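Local structure of putative outer membrane protein (LpxR) (Salmonella typhimurium, 3FID) at the pentaethylene glycol monodecyl ether site and the zinc ion site. The protein removes acyl chains from lipid A as a deacylase embedded in the bacterial outer membrane, remodelling the lipopolysaccharide. Residues are numbered along the deposited sequence; one frame, centred on the assembly and turned at random.

Contact 1: the pentaethylene glycol monodecyl ether site. Residues 14-15, 17-18, 21, 185, 187, 219-221, 257-258, 270. With CXE (pentaethylene glycol monodecyl ether), chain B; CXE (pentaethylene glycol monodecyl ether), chain C.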
loop_
_atom_site.group_PDB
_atom_site.type_symbol
_atom_site.label_atom_id
_atom_site.label_comp_id
_atom_site.label_asym_id
_atom_site.label_seq_id
_atom_site.Cartn_x
_atom_site.Cartn_y
_atom_site.Cartn_z
ATOM N N ILE A 14 -18.424 -2.101 -5.459
ATOM C CA ILE A 14 -18.931 -1.644 -6.759
ATOM C C ILE A 14 -17.827 -1.443 -7.797
ATOM O O ILE A 14 -18.110 -1.334 -8.996
ATOM C CB ILE A 14 -19.792 -0.339 -6.701
ATOM C CG1 ILE A 14 -18.990 0.844 -6.159
ATOM C CG2 ILE A 14 -21.101 -0.579 -5.917
ATOM C CD1 ILE A 14 -19.584 2.229 -6.507
ATOM N N PHE A 15 -16.584 -1.380 -7.322
ATOM C CA PHE A 15 -15.413 -1.281 -8.199
ATOM C C PHE A 15 -14.805 -2.634 -8.609
ATOM O O PHE A 15 -13.797 -2.690 -9.348
ATOM C CB PHE A 15 -14.349 -0.379 -7.557
ATOM C CG PHE A 15 -14.882 0.980 -7.124
ATOM C CD1 PHE A 15 -15.047 1.266 -5.774
ATOM C CD2 PHE A 15 -15.210 1.955 -8.070
ATOM C CE1 PHE A 15 -15.528 2.508 -5.353
ATOM C CE2 PHE A 15 -15.705 3.203 -7.660
ATOM C CZ PHE A 15 -15.861 3.462 -6.298
ATOM N N PRO A 17 -16.040 -5.015 -10.747
ATOM C CA PRO A 17 -15.960 -5.267 -12.177
ATOM C C PRO A 17 -14.842 -4.488 -12.874
ATOM O O PRO A 17 -14.269 -5.010 -13.816
ATOM C CB PRO A 17 -17.318 -4.820 -12.698
ATOM C CG PRO A 17 -18.261 -4.901 -11.474
ATOM C CD PRO A 17 -17.369 -4.501 -10.331
ATOM N N SER A 18 -14.551 -3.255 -12.444
ATOM C CA SER A 18 -13.456 -2.489 -13.046
ATOM C C SER A 18 -12.120 -3.161 -12.723
ATOM O O SER A 18 -11.292 -3.364 -13.607
ATOM C CB SER A 18 -13.437 -1.040 -12.557
ATOM O OG SER A 18 -14.635 -0.391 -12.951
ATOM N N ALA A 21 -11.807 -6.360 -14.755
ATOM C CA ALA A 21 -11.539 -6.074 -16.167
ATOM C C ALA A 21 -10.073 -5.670 -16.354
ATOM O O ALA A 21 -9.412 -6.049 -17.344
ATOM C CB ALA A 21 -12.455 -4.982 -16.676
ATOM N N VAL A 185 2.926 7.381 -14.941
ATOM C CA VAL A 185 2.513 8.508 -15.786
ATOM C C VAL A 185 1.249 9.099 -15.180
ATOM O O VAL A 185 0.427 8.374 -14.599
ATOM C CB VAL A 185 2.289 8.094 -17.268
ATOM C CG1 VAL A 185 3.651 7.852 -17.927
ATOM C CG2 VAL A 185 1.384 6.846 -17.388
ATOM N N LEU A 187 -1.743 12.558 -15.455
ATOM C CA LEU A 187 -2.253 13.828 -15.928
ATOM C C LEU A 187 -3.162 14.426 -14.872
ATOM O O LEU A 187 -3.853 13.692 -14.144
ATOM C CB LEU A 187 -2.988 13.632 -17.248
ATOM C CG LEU A 187 -4.375 13.048 -17.317
ATOM C CD1 LEU A 187 -5.404 14.199 -17.219
ATOM C CD2 LEU A 187 -4.504 12.326 -18.669
ATOM N N VAL A 219 -5.190 11.664 -12.695
ATOM C CA VAL A 219 -5.404 10.295 -13.134
ATOM C C VAL A 219 -4.032 9.720 -13.414
ATOM O O VAL A 219 -3.181 10.415 -13.949
ATOM C CB VAL A 219 -6.273 10.201 -14.407
ATOM C CG1 VAL A 219 -6.538 8.764 -14.741
ATOM C CG2 VAL A 219 -7.636 10.959 -14.220
ATOM N N PHE A 220 -3.780 8.472 -13.023
ATOM C CA PHE A 220 -2.420 7.958 -13.105
ATOM C C PHE A 220 -2.401 6.461 -13.322
ATOM O O PHE A 220 -3.382 5.757 -13.026
ATOM C CB PHE A 220 -1.591 8.287 -11.828
ATOM C CG PHE A 220 -2.093 7.570 -10.616
ATOM C CD1 PHE A 220 -3.131 8.114 -9.855
ATOM C CD2 PHE A 220 -1.593 6.315 -10.282
ATOM C CE1 PHE A 220 -3.654 7.418 -8.747
ATOM C CE2 PHE A 220 -2.105 5.615 -9.183
ATOM C CZ PHE A 220 -3.151 6.171 -8.424
ATOM N N ALA A 221 -1.279 5.997 -13.846
ATOM C CA ALA A 221 -1.017 4.575 -14.046
ATOM C C ALA A 221 0.487 4.370 -13.866
ATOM O O ALA A 221 1.284 5.170 -14.371
ATOM C CB ALA A 221 -1.482 4.163 -15.445
ATOM N N VAL A 257 -3.396 1.829 -10.815
ATOM C CA VAL A 257 -4.123 2.683 -11.712
ATOM C C VAL A 257 -5.170 3.387 -10.865
ATOM O O VAL A 257 -5.933 2.731 -10.117
ATOM C CB VAL A 257 -4.811 1.822 -12.827
ATOM C CG1 VAL A 257 -5.808 2.661 -13.628
ATOM C CG2 VAL A 257 -3.745 1.106 -13.710
ATOM N N GLY A 258 -5.249 4.713 -10.962
ATOM C CA GLY A 258 -6.207 5.401 -10.118
ATOM C C GLY A 258 -6.448 6.852 -10.429
ATOM O O GLY A 258 -5.964 7.368 -11.435
ATOM N N LEU A 270 -9.350 6.802 -5.597
ATOM C CA LEU A 270 -9.473 5.358 -5.735
ATOM C C LEU A 270 -8.233 4.856 -6.474
ATOM O O LEU A 270 -7.808 5.474 -7.449
ATOM C CB LEU A 270 -10.778 5.035 -6.499
ATOM C CG LEU A 270 -11.325 3.665 -6.941
ATOM C CD1 LEU A 270 -11.010 3.361 -8.373
ATOM C CD2 LEU A 270 -10.951 2.520 -6.015
HETATM C C1 CXE B . -8.456 5.304 -13.267
HETATM C C2 CXE B . -9.575 4.964 -12.307
HETATM C C3 CXE B . -10.776 4.474 -13.098
HETATM C C4 CXE B . -11.849 3.930 -12.175
HETATM C C5 CXE B . -13.084 3.542 -12.970
HETATM C C6 CXE B . -14.117 2.903 -12.053
HETATM C C7 CXE B . -15.517 2.903 -12.660
HETATM C C8 CXE B . -16.544 2.709 -11.554
HETATM C C9 CXE B . -17.785 1.994 -12.059
HETATM C C10 CXE B . -18.805 1.870 -10.938
HETATM O O11 CXE B . -20.085 1.708 -11.535
HETATM C C12 CXE B . -21.147 1.646 -10.579
HETATM C C13 CXE B . -22.384 1.141 -11.307
HETATM C C1 CXE C . -2.330 9.164 -17.889
HETATM C C2 CXE C . -2.697 8.068 -16.909
HETATM C C3 CXE C . -3.447 6.917 -17.579
HETATM C C4 CXE C . -4.957 7.154 -17.602
HETATM C C5 CXE C . -5.767 5.986 -18.151
HETATM C C6 CXE C . -7.060 5.829 -17.348
HETATM C C7 CXE C . -8.264 5.347 -18.160
HETATM C C8 CXE C . -9.467 5.155 -17.239
HETATM C C9 CXE C . -10.657 4.498 -17.923
HETATM C C10 CXE C . -11.844 4.419 -16.967
HETATM O O11 CXE C . -13.028 4.020 -17.660
HETATM C C12 CXE C . -14.095 3.696 -16.765
HETATM C C13 CXE C . -15.133 2.816 -17.461
HETATM O O14 CXE C . -16.163 2.435 -16.537
HETATM C C15 CXE C . -16.626 1.094 -16.715
HETATM C C16 CXE C . -15.649 0.112 -16.065
HETATM O O17 CXE C . -16.211 -1.202 -16.001
HETATM C C18 CXE C . -15.484 -2.151 -16.781
HETATM C C19 CXE C . -16.326 -3.402 -16.993
HETATM O O20 CXE C . -17.601 -3.211 -16.382
#
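Two detergent molecules, pentaethylene glycol monodecyl ether probably carried over from purification or crystallisation, run side by side from the 3-10 helix 13-15 and helix 16-23 across to strands of the barrel wall. The contacts are chiefly van der Waals, with no polar atom of the protein within bonding reach of a glycol oxygen, and CXE (chain C) is poorly ordered. Ser18 touches both: its hydroxyl OG lies 3.3 Å from C16 of CXE (chain C) and meets C7 of CXE (chain B) at roughly a right angle to it. A side chain this small lets both chains pass the helix closely. Further along CXE (chain B), Phe15 CD2 lies 3.8 Å from C8, while the CD1 methyl of Leu270 reaches C4 and CG1 of Val257 meets the terminal C1. Val219 supports the alkyl part of CXE (chain C), its CG1, anti to the backbone N (chi1 -176°), lying 3.6 Å from C4; the CD2 methyl of Leu187 touches C1, and the main chain of Phe220 and Ala221 runs past C2. Behind this layer the Phe15 ring is sandwiched: Ile14 CG1 lies 3.9 Å above the centre of one face and Leu270 CG over the other, which holds the ring's rotation. The Phe220 ring has the backbone N of Gly258 over its rim. Branched aliphatic side chains suit a lipid-facing wall, and this surface probably marks where membrane acyl chains pack against the enzyme.

Contact 2: the pentaethylene glycol monodecyl ether site. Residues 96-97, 149, 151, 166-168, 181-182, 223, 225, 253, 255. With CXE (pentaethylene glycol monodecyl ether), chain D.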
loop_
_atom_site.group_PDB
_atom_site.type_symbol
_atom_site.label_atom_id
_atom_site.label_comp_id
_atom_site.label_asym_id
_atom_site.label_seq_id
_atom_site.Cartn_x
_atom_site.Cartn_y
_atom_site.Cartn_z
ATOM N N TRP A 96 12.802 19.201 -11.096
ATOM C CA TRP A 96 13.021 17.956 -11.826
ATOM C C TRP A 96 13.278 16.739 -10.920
ATOM O O TRP A 96 13.507 15.655 -11.434
ATOM C CB TRP A 96 14.163 18.104 -12.843
ATOM C CG TRP A 96 15.440 18.564 -12.219
ATOM C CD1 TRP A 96 15.844 19.869 -12.038
ATOM C CD2 TRP A 96 16.497 17.739 -11.682
ATOM N NE1 TRP A 96 17.078 19.903 -11.411
ATOM C CE2 TRP A 96 17.504 18.615 -11.186
ATOM C CE3 TRP A 96 16.694 16.351 -11.573
ATOM C CZ2 TRP A 96 18.684 18.147 -10.586
ATOM C CZ3 TRP A 96 17.884 15.883 -10.978
ATOM C CH2 TRP A 96 18.854 16.785 -10.486
ATOM N N LEU A 97 13.237 16.927 -9.593
ATOM C CA LEU A 97 13.503 15.845 -8.636
ATOM C C LEU A 97 12.569 15.912 -7.428
ATOM O O LEU A 97 12.439 16.965 -6.808
ATOM C CB LEU A 97 14.947 15.897 -8.132
ATOM C CG LEU A 97 15.420 14.564 -7.532
ATOM C CD1 LEU A 97 16.194 13.767 -8.583
ATOM C CD2 LEU A 97 16.228 14.729 -6.267
ATOM N N VAL A 149 13.452 8.205 -4.721
ATOM C CA VAL A 149 13.764 9.337 -5.594
ATOM C C VAL A 149 13.097 9.179 -6.948
ATOM O O VAL A 149 13.091 8.096 -7.520
ATOM C CB VAL A 149 15.293 9.585 -5.739
ATOM C CG1 VAL A 149 15.992 8.390 -6.319
ATOM C CG2 VAL A 149 15.555 10.824 -6.610
ATOM N N LEU A 151 12.504 11.290 -10.810
ATOM C CA LEU A 151 12.620 12.402 -11.737
ATOM C C LEU A 151 11.212 12.806 -12.122
ATOM O O LEU A 151 10.289 11.982 -12.086
ATOM C CB LEU A 151 13.416 12.001 -12.983
ATOM C CG LEU A 151 14.843 11.519 -12.743
ATOM C CD1 LEU A 151 15.371 10.914 -14.048
ATOM C CD2 LEU A 151 15.745 12.664 -12.271
ATOM N N PRO A 166 9.906 8.388 -13.591
ATOM C CA PRO A 166 10.720 7.228 -13.263
ATOM C C PRO A 166 11.310 7.416 -11.872
ATOM O O PRO A 166 11.625 8.572 -11.460
ATOM C CB PRO A 166 11.787 7.217 -14.367
ATOM C CG PRO A 166 11.960 8.627 -14.743
ATOM C CD PRO A 166 10.572 9.263 -14.579
ATOM N N GLU A 167 11.398 6.308 -11.132
ATOM C CA GLU A 167 11.699 6.350 -9.710
ATOM C C GLU A 167 12.468 5.101 -9.260
ATOM O O GLU A 167 12.379 4.024 -9.884
ATOM C CB GLU A 167 10.404 6.559 -8.873
ATOM C CG GLU A 167 9.334 5.421 -8.987
ATOM C CD GLU A 167 9.594 4.274 -8.029
ATOM O OE1 GLU A 167 10.270 4.440 -7.001
ATOM O OE2 GLU A 167 9.053 3.127 -8.337
ATOM N N VAL A 168 13.261 5.283 -8.206
ATOM C CA VAL A 168 13.903 4.198 -7.454
ATOM C C VAL A 168 13.476 4.296 -5.984
ATOM O O VAL A 168 13.424 5.399 -5.416
ATOM C CB VAL A 168 15.464 4.276 -7.552
ATOM C CG1 VAL A 168 16.118 3.122 -6.759
ATOM C CG2 VAL A 168 15.890 4.211 -9.009
ATOM N N TYR A 181 12.259 -0.242 -8.622
ATOM C CA TYR A 181 12.409 0.733 -9.704
ATOM C C TYR A 181 11.176 0.643 -10.569
ATOM O O TYR A 181 10.633 -0.434 -10.794
ATOM C CB TYR A 181 13.671 0.476 -10.556
ATOM C CG TYR A 181 13.901 -0.972 -10.937
ATOM C CD1 TYR A 181 13.543 -1.464 -12.194
ATOM C CD2 TYR A 181 14.489 -1.861 -10.015
ATOM C CE1 TYR A 181 13.780 -2.823 -12.542
ATOM C CE2 TYR A 181 14.710 -3.198 -10.338
ATOM C CZ TYR A 181 14.359 -3.670 -11.598
ATOM O OH TYR A 181 14.607 -5.000 -11.859
ATOM N N GLY A 182 10.715 1.789 -11.040
ATOM C CA GLY A 182 9.434 1.851 -11.697
ATOM C C GLY A 182 9.184 3.191 -12.308
ATOM O O GLY A 182 10.077 4.045 -12.399
ATOM N N VAL A 223 3.852 1.224 -12.643
ATOM C CA VAL A 223 4.320 -0.120 -12.275
ATOM C C VAL A 223 5.691 0.047 -11.652
ATOM O O VAL A 223 6.492 0.907 -12.085
ATOM C CB VAL A 223 4.361 -1.115 -13.469
ATOM C CG1 VAL A 223 5.207 -0.578 -14.677
ATOM C CG2 VAL A 223 4.837 -2.495 -13.021
ATOM N N ARG A 225 8.913 -2.542 -10.279
ATOM C CA ARG A 225 9.458 -3.875 -10.012
ATOM C C ARG A 225 10.310 -3.855 -8.755
ATOM O O ARG A 225 11.283 -3.097 -8.674
ATOM C CB ARG A 225 10.318 -4.338 -11.205
ATOM C CG ARG A 225 11.131 -5.618 -10.887
ATOM C CD ARG A 225 11.431 -6.371 -12.179
ATOM N NE ARG A 225 10.195 -6.818 -12.798
ATOM C CZ ARG A 225 10.121 -7.478 -13.943
ATOM N NH1 ARG A 225 11.236 -7.774 -14.606
ATOM N NH2 ARG A 225 8.942 -7.839 -14.429
ATOM N N ASP A 253 6.275 -7.405 -8.942
ATOM C CA ASP A 253 5.810 -6.203 -9.635
ATOM C C ASP A 253 4.531 -5.721 -9.002
ATOM O O ASP A 253 3.675 -6.532 -8.621
ATOM C CB ASP A 253 5.519 -6.507 -11.106
ATOM C CG ASP A 253 6.762 -6.864 -11.884
ATOM O OD1 ASP A 253 7.868 -6.537 -11.421
ATOM O OD2 ASP A 253 6.616 -7.478 -12.963
ATOM N N TYR A 255 1.351 -2.949 -9.780
ATOM C CA TYR A 255 0.660 -2.071 -10.727
ATOM C C TYR A 255 -0.364 -1.238 -9.980
ATOM O O TYR A 255 -1.043 -1.746 -9.087
ATOM C CB TYR A 255 -0.082 -2.921 -11.763
ATOM C CG TYR A 255 0.845 -3.679 -12.660
ATOM C CD1 TYR A 255 1.181 -3.163 -13.911
ATOM C CD2 TYR A 255 1.393 -4.922 -12.274
ATOM C CE1 TYR A 255 2.021 -3.845 -14.766
ATOM C CE2 TYR A 255 2.247 -5.619 -13.132
ATOM C CZ TYR A 255 2.564 -5.060 -14.369
ATOM O OH TYR A 255 3.423 -5.691 -15.254
HETATM C C1 CXE D . 21.859 16.251 -7.127
HETATM C C2 CXE D . 21.951 14.746 -7.281
HETATM C C3 CXE D . 21.057 14.241 -8.414
HETATM C C4 CXE D . 20.383 12.911 -8.073
HETATM C C5 CXE D . 19.944 12.152 -9.324
HETATM C C6 CXE D . 18.905 11.094 -8.962
HETATM C C7 CXE D . 18.152 10.526 -10.168
HETATM C C8 CXE D . 17.456 9.218 -9.783
HETATM C C9 CXE D . 16.312 8.815 -10.716
HETATM C C10 CXE D . 16.381 7.328 -11.051
HETATM O O11 CXE D . 15.239 6.938 -11.812
HETATM C C12 CXE D . 15.532 5.944 -12.809
HETATM C C13 CXE D . 14.724 4.652 -12.591
HETATM O O14 CXE D . 14.268 4.102 -13.833
HETATM C C15 CXE D . 13.383 2.987 -13.675
HETATM C C16 CXE D . 12.344 2.921 -14.799
HETATM O O17 CXE D . 12.067 1.548 -15.111
HETATM C C18 CXE D . 10.683 1.221 -15.301
HETATM C C19 CXE D . 10.521 -0.285 -15.542
HETATM O O20 CXE D . 9.684 -0.889 -14.543
HETATM C C21 CXE D . 9.621 -2.318 -14.604
HETATM C C22 CXE D . 8.180 -2.702 -14.915
HETATM O O23 CXE D . 7.971 -4.111 -14.881
HETATM C C24 CXE D . 6.911 -4.506 -15.749
HETATM C C25 CXE D . 7.425 -5.584 -16.679
HETATM O O26 CXE D . 6.450 -5.854 -17.671
#
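Apolar contacts dominate along the decyl chain of this poorly ordered detergent, probably a remnant of purification or crystallisation, lying across the barrel strands. Leu151 offers its branch point, CG being 3.7 Å from C9, and its CD2 methyl touches C7. Val149, on the same strand, faces C8 with both methyls from one side, and the CD1 methyl of Leu97, from strand 97-108, meets C6. Trp96 contributes the far corner of its indole, CH2 lying 4.0 Å from C3; such an aromatic suits a lipid-facing surface. Where alkyl gives way to ether, Val168 CG2 packs on C10 and C13, and Gly182, lacking a side chain, lets the glycol pass close to its carbonyl O. Val223 carries the later glycol carbons, CG1 being 3.7 Å from C22, while its CG2 lies over the rim of the Tyr255 ring.

Polar bonding stays within the protein. The guanidinium of Arg225, brought round by a bend at chi3 (-63°), grips Asp253 side-on, both bonds nearly straight and using the carboxylate's syn lone pairs. This pairing should offset the two charges beside the glycol, where Arg225 NH2 comes to 3.5 Å from C25. Arg225 NE reaches Asp253 OD1 at 2.7 Å and NH2 reaches OD2 at 2.8 Å.

Contact 3: the zinc ion site. Residues 54, 58, 84-86, 104, 146. With ZN (zinc ion), chain E.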
loop_
_atom_site.group_PDB
_atom_site.type_symbol
_atom_site.label_atom_id
_atom_site.label_comp_id
_atom_site.label_asym_id
_atom_site.label_seq_id
_atom_site.Cartn_x
_atom_site.Cartn_y
_atom_site.Cartn_z
ATOM N N HIS A 54 1.827 9.010 10.400
ATOM C CA HIS A 54 0.735 8.082 10.153
ATOM C C HIS A 54 0.733 6.947 11.159
ATOM O O HIS A 54 1.736 6.695 11.814
ATOM C CB HIS A 54 0.840 7.486 8.749
ATOM C CG HIS A 54 1.911 6.445 8.623
ATOM N ND1 HIS A 54 3.242 6.762 8.467
ATOM C CD2 HIS A 54 1.845 5.092 8.661
ATOM C CE1 HIS A 54 3.952 5.645 8.406
ATOM N NE2 HIS A 54 3.124 4.616 8.503
ATOM N N ASP A 58 -2.237 -3.328 8.536
ATOM C CA ASP A 58 -2.483 -4.122 7.341
ATOM C C ASP A 58 -2.547 -5.593 7.710
ATOM O O ASP A 58 -1.767 -6.038 8.544
ATOM C CB ASP A 58 -1.359 -3.868 6.367
ATOM C CG ASP A 58 -1.362 -2.440 5.895
ATOM O OD1 ASP A 58 -2.415 -2.035 5.336
ATOM O OD2 ASP A 58 -0.350 -1.756 6.132
ATOM N N HIS A 84 1.772 -0.315 12.340
ATOM C CA HIS A 84 2.954 0.544 12.164
ATOM C C HIS A 84 2.645 2.020 12.309
ATOM O O HIS A 84 1.524 2.446 12.122
ATOM C CB HIS A 84 3.675 0.261 10.835
ATOM C CG HIS A 84 2.764 0.163 9.638
ATOM N ND1 HIS A 84 2.803 1.058 8.593
ATOM C CD2 HIS A 84 1.818 -0.748 9.314
ATOM C CE1 HIS A 84 1.923 0.697 7.673
ATOM N NE2 HIS A 84 1.296 -0.384 8.101
ATOM N N THR A 85 3.664 2.789 12.693
ATOM C CA THR A 85 3.507 4.219 12.765
ATOM C C THR A 85 4.816 4.793 12.292
ATOM O O THR A 85 5.845 4.176 12.455
ATOM C CB THR A 85 3.141 4.713 14.211
ATOM O OG1 THR A 85 2.997 6.140 14.205
ATOM C CG2 THR A 85 4.173 4.300 15.256
ATOM N N GLY A 86 4.801 5.989 11.722
ATOM C CA GLY A 86 6.083 6.566 11.396
ATOM C C GLY A 86 6.011 8.015 10.978
ATOM O O GLY A 86 4.962 8.626 11.024
ATOM N N ASP A 104 9.569 3.939 9.951
ATOM C CA ASP A 104 8.467 3.361 10.739
ATOM C C ASP A 104 9.010 2.575 11.917
ATOM O O ASP A 104 10.099 2.014 11.835
ATOM C CB ASP A 104 7.627 2.355 9.915
ATOM C CG ASP A 104 6.517 3.017 9.141
ATOM O OD1 ASP A 104 5.467 2.373 8.917
ATOM O OD2 ASP A 104 6.688 4.207 8.766
ATOM N N LYS A 146 12.923 3.903 4.847
ATOM C CA LYS A 146 12.320 4.007 3.513
ATOM C C LYS A 146 12.886 5.188 2.747
ATOM O O LYS A 146 13.121 6.257 3.313
ATOM C CB LYS A 146 10.799 4.184 3.637
ATOM C CG LYS A 146 10.089 3.005 4.315
ATOM C CD LYS A 146 8.611 3.248 4.430
ATOM C CE LYS A 146 8.291 4.127 5.607
ATOM N NZ LYS A 146 6.845 4.478 5.598
HETATM ZN ZN ZN E . 3.924 2.759 8.111
HETATM O O HOH W 1 4.321 2.476 5.897
#
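Three neighbouring strands and a water enclose this zinc ion in a near-tetrahedral shell. Strand 49-60 supplies His54, strand 80-92 supplies His84 and strand 97-108 supplies Asp104, so the ion is held between side chains from separate strands rather than by a local loop. The two imidazoles present different nitrogens: His54 stretches to the metal through its distal NE2, 2.1 Å away, whereas His84 binds through ND1, the nitrogen beside CG. Both rings take the crowded position between backbone N and carbonyl carbon (chi1 75° and 46°). Asp104, its CG anti to the carbonyl carbon, binds the zinc by one oxygen, OD1, at 1.8 Å; OD2 lies farther from the ion. Water 1 takes the fourth position seen, 2.3 Å from the zinc.

A second shell sets these ligands. His84 NE2 donates to OD2 of Asp58 at 2.9 Å, nearly in the imidazole plane, which should hold the ring's rotation and may make it a more electron-rich ligand. Lys146 forms a salt bridge to Asp104 OD2 from above the carboxylate plane, keeping positive charge close to the metal-bound carboxylate. Gly86 passes its backbone N 3.4 Å above one face of the His54 ring, and Thr85 OG1 donates to His54 O, tying the two strands together behind that ligand. Histidine and carboxylate are typical zinc ligands. The ion cross-links three adjacent strands and may stiffen this part of the barrel, though the zinc itself may come from crystallisation.

Contact 4: the zinc ion site. Residues 1, 41-44, 296. With ZN (zinc ion), chain F; ZN (zinc ion), chain G.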
loop_
_atom_site.group_PDB
_atom_site.type_symbol
_atom_site.label_atom_id
_atom_site.label_comp_id
_atom_site.label_asym_id
_atom_site.label_seq_id
_atom_site.Cartn_x
_atom_site.Cartn_y
_atom_site.Cartn_z
ATOM N N SER A 1 -1.375 21.389 3.745
ATOM C CA SER A 1 -1.518 20.232 4.661
ATOM C C SER A 1 -2.680 19.363 4.263
ATOM O O SER A 1 -3.698 19.860 3.756
ATOM C CB SER A 1 -1.725 20.691 6.095
ATOM O OG SER A 1 -0.571 21.388 6.536
ATOM N N TYR A 41 -1.290 12.391 8.530
ATOM C CA TYR A 41 -1.296 13.851 8.487
ATOM C C TYR A 41 -0.007 14.319 7.847
ATOM O O TYR A 41 1.061 13.839 8.218
ATOM C CB TYR A 41 -1.399 14.440 9.900
ATOM C CG TYR A 41 -1.297 15.961 9.903
ATOM C CD1 TYR A 41 -0.171 16.616 10.436
ATOM C CD2 TYR A 41 -2.314 16.726 9.343
ATOM C CE1 TYR A 41 -0.096 18.006 10.417
ATOM C CE2 TYR A 41 -2.236 18.094 9.299
ATOM C CZ TYR A 41 -1.138 18.728 9.850
ATOM O OH TYR A 41 -1.136 20.095 9.818
ATOM N N SER A 42 -0.130 15.250 6.890
ATOM C CA SER A 42 0.997 15.848 6.204
ATOM C C SER A 42 0.999 17.343 6.465
ATOM O O SER A 42 -0.004 17.995 6.295
ATOM C CB SER A 42 0.866 15.630 4.701
ATOM O OG SER A 42 1.566 14.460 4.317
ATOM N N HIS A 43 2.133 17.876 6.889
ATOM C CA HIS A 43 2.231 19.316 7.105
ATOM C C HIS A 43 3.258 19.909 6.140
ATOM O O HIS A 43 4.343 19.397 6.038
ATOM C CB HIS A 43 2.628 19.596 8.555
ATOM C CG HIS A 43 2.766 21.053 8.870
ATOM N ND1 HIS A 43 1.707 21.927 8.817
ATOM C CD2 HIS A 43 3.848 21.793 9.212
ATOM C CE1 HIS A 43 2.123 23.143 9.125
ATOM N NE2 HIS A 43 3.418 23.084 9.379
ATOM N N ASP A 44 2.892 20.979 5.429
ATOM C CA ASP A 44 3.844 21.671 4.557
ATOM C C ASP A 44 4.736 22.581 5.373
ATOM O O ASP A 44 4.269 23.551 5.959
ATOM C CB ASP A 44 3.144 22.461 3.432
ATOM C CG ASP A 44 1.989 23.335 3.929
ATOM O OD1 ASP A 44 1.352 23.005 4.962
ATOM O OD2 ASP A 44 1.694 24.369 3.260
ATOM N N PHE A 296 -5.861 21.517 2.818
ATOM C CA PHE A 296 -6.146 22.885 3.239
ATOM C C PHE A 296 -4.839 23.616 3.494
ATOM O O PHE A 296 -4.830 24.732 3.991
ATOM C CB PHE A 296 -7.019 22.876 4.505
ATOM C CG PHE A 296 -6.587 21.859 5.538
ATOM C CD1 PHE A 296 -7.146 20.577 5.556
ATOM C CD2 PHE A 296 -5.611 22.169 6.476
ATOM C CE1 PHE A 296 -6.736 19.631 6.507
ATOM C CE2 PHE A 296 -5.197 21.228 7.417
ATOM C CZ PHE A 296 -5.758 19.961 7.431
ATOM O OXT PHE A 296 -3.763 23.090 3.201
HETATM ZN ZN ZN F . -0.747 23.080 5.230
HETATM ZN ZN ZN G . -0.326 21.687 8.377
#
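The N-terminal Ser1 links two zinc ions. Its side chain starts at CB, which carries OG and closes a chelate ring, and ends at OG, placed beside the backbone N and anti to the carbonyl carbon (chi1 -64°). This oxygen bridges the metals, 1.9 Å from ZN (chain G) and 2.1 Å from ZN (chain F), as a deprotonated hydroxyl might. The terminal N also binds ZN (chain F), at 2.3 Å, so Ser1 chelates that ion in a five-membered ring with a tight bite of 81°. A short hydroxyl side chain on a chain terminus suits this double role.

Strand 33-44 supplies the other protein ligands seen. Asp44, its CG in the crowded position (chi1 48°), gives OD1 to ZN (chain F). His43 and Tyr41 both extend CG anti to the backbone N and reach ZN (chain G), through ND1 at 2.1 Å and the phenol OH at 2.3 Å. Three ligand atoms are seen at each metal, and more may be unseen. The ions stand 3.5 Å apart, and Asp44 and the bridging oxygen probably ease their mutual repulsion. Phe296 lies alongside, its ring centre under Ser1 O. The site thus joins the N-terminal Ser1 to the end of strand 33-44, next to the C-terminal residue, where the two chain ends meet.

The four contacts are spread over one barrel. The detergent sites, contacts 1 and 2, have centres about 18 Å apart and share strands 176-188, 215-228 and 251-263, so detergent coats a continuous stretch of wall, consistent with a membrane-embedded surface. Contact 2 also shares strands 97-108 and 140-151 with contact 3, about 21 Å away: each of these strands carries both a detergent-contact residue and a zinc-site residue. Contacts 3 and 4, the closest pair at about 17 Å, use different strands. Contact 4 lies about 25 Å from contact 1, by the chain termini. Zinc thus binds this monomer at separate places, apart from the lipid-like ligands.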